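Endo-b-1,4-glucanase (Nasutitermes takasagoensis, PDB 1KS8) probably hydrolyses internal beta-1,4-glucosidic linkages in cellulose and related beta-glucans, as a family 9 glycoside hydrolase with an (alpha/alpha)6 catalytic domain. Local coordinates at residues Ala18-Ser21 with Asp27-Val30. Numbering follows the deposited sequence.
Sequences AQRS and DQKV
Arg20 reaches Gln28 and the water held by Asp27 because its CG stands beside the backbone N (chi1 -69°) and the chain then runs straight out to NE; Gln28 swings its own amide inward through a bend at chi2 (90°). The two side chains run antiparallel, each passing the other's end, and the Gln28 amide end meets the edge of the guanidinium, with the two planes 61° apart. In another direction from NH1, a water lying in the guanidinium plane accepts from Arg20 NH1 (2.9 Å from NH1 to the water oxygen) and donates to Asp27 OD1 (3.1 Å from the water oxygen). The acid and base are thus joined through water, with Arg20 NH1 and Asp27 OD1 themselves 5.3 Å apart. Farther along, Ala18 CB rests against Val30 CG1 at 4.2 Å, a small apolar contact beside the polar one. Trp98 makes a cation-pi contact with Arg20, and Arg33 NH1 takes up the carbonyls of Ala18 and Arg20. With the guanidinium cut back to an alanine here, the bridging water is likely to lose its donor and Trp98 its cation. As an example of a largely buried contact within the loop after a helix, here helix 5-18 in the (alpha/alpha)6 fold, with exposed Asp27 at its edge, it implies that one long cationic side chain can link neighbouring loop segments through water, its charge probably eased by the indole and, where Asp27 is ionised, by its carboxylate.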
loop_
_atom_site.group_PDB
_atom_site.type_symbol
_atom_site.label_atom_id
_atom_site.label_comp_id
_atom_site.label_asym_id
_atom_site.label_seq_id
_atom_site.Cartn_x
_atom_site.Cartn_y
_atom_site.Cartn_z
ATOM N N ALA A 18 13.726 1.187 -0.099
ATOM C CA ALA A 18 14.083 2.444 0.555
ATOM C C ALA A 18 13.222 2.731 1.783
ATOM O O ALA A 18 13.586 3.561 2.618
ATOM C CB ALA A 18 13.966 3.604 -0.440
ATOM N N GLN A 19 12.083 2.048 1.883
ATOM C CA GLN A 19 11.156 2.230 3.002
ATOM C C GLN A 19 11.343 1.199 4.109
ATOM O O GLN A 19 10.650 1.240 5.125
ATOM C CB GLN A 19 9.711 2.149 2.504
ATOM C CG GLN A 19 9.298 3.258 1.554
ATOM C CD GLN A 19 9.403 4.629 2.189
ATOM O OE1 GLN A 19 10.375 5.352 1.974
ATOM N NE2 GLN A 19 8.405 4.991 2.990
ATOM N N ARG A 20 12.272 0.270 3.921
ATOM C CA ARG A 20 12.494 -0.766 4.918
ATOM C C ARG A 20 13.028 -0.273 6.254
ATOM O O ARG A 20 13.964 0.529 6.316
ATOM C CB ARG A 20 13.452 -1.826 4.371
ATOM C CG ARG A 20 12.881 -2.662 3.255
ATOM C CD ARG A 20 13.948 -3.558 2.667
ATOM N NE ARG A 20 13.392 -4.464 1.668
ATOM C CZ ARG A 20 14.104 -5.364 0.999
ATOM N NH1 ARG A 20 15.407 -5.476 1.217
ATOM N NH2 ARG A 20 13.508 -6.157 0.121
ATOM N N SER A 21 12.415 -0.767 7.322
ATOM C CA SER A 21 12.826 -0.447 8.680
ATOM C C SER A 21 13.487 -1.707 9.243
ATOM O O SER A 21 13.223 -2.817 8.769
ATOM C CB SER A 21 11.605 -0.075 9.529
ATOM O OG SER A 21 11.983 0.206 10.868
ATOM N N ASP A 27 21.849 -8.518 0.737
ATOM C CA ASP A 27 21.603 -8.271 -0.679
ATOM C C ASP A 27 20.758 -7.032 -0.968
ATOM O O ASP A 27 20.200 -6.897 -2.055
ATOM C CB ASP A 27 20.965 -9.502 -1.335
ATOM C CG ASP A 27 19.579 -9.809 -0.801
ATOM O OD1 ASP A 27 19.075 -9.055 0.058
ATOM O OD2 ASP A 27 18.990 -10.814 -1.251
ATOM N N GLN A 28 20.667 -6.132 0.008
ATOM C CA GLN A 28 19.914 -4.892 -0.161
ATOM C C GLN A 28 20.460 -4.176 -1.398
ATOM O O GLN A 28 21.674 -4.099 -1.586
ATOM C CB GLN A 28 20.094 -4.007 1.080
ATOM C CG GLN A 28 19.553 -2.581 0.954
ATOM C CD GLN A 28 18.100 -2.432 1.377
ATOM O OE1 GLN A 28 17.544 -1.331 1.318
ATOM N NE2 GLN A 28 17.480 -3.529 1.807
ATOM N N LYS A 29 19.569 -3.658 -2.241
ATOM C CA LYS A 29 19.982 -2.956 -3.454
ATOM C C LYS A 29 20.073 -1.448 -3.236
ATOM O O LYS A 29 20.923 -0.781 -3.825
ATOM C CB LYS A 29 19.024 -3.287 -4.603
ATOM C CG LYS A 29 19.147 -4.740 -5.056
ATOM C CD LYS A 29 18.120 -5.133 -6.106
ATOM C CE LYS A 29 18.265 -6.611 -6.449
ATOM N NZ LYS A 29 17.270 -7.072 -7.451
ATOM N N VAL A 30 19.195 -0.910 -2.396
ATOM C CA VAL A 30 19.227 0.514 -2.078
ATOM C C VAL A 30 20.173 0.590 -0.879
ATOM O O VAL A 30 19.754 0.602 0.282
ATOM C CB VAL A 30 17.823 1.036 -1.716
ATOM C CG1 VAL A 30 17.897 2.502 -1.321
ATOM C CG2 VAL A 30 16.895 0.859 -2.908
HETATM O O HOH W 1 16.319 -7.673 -0.390
#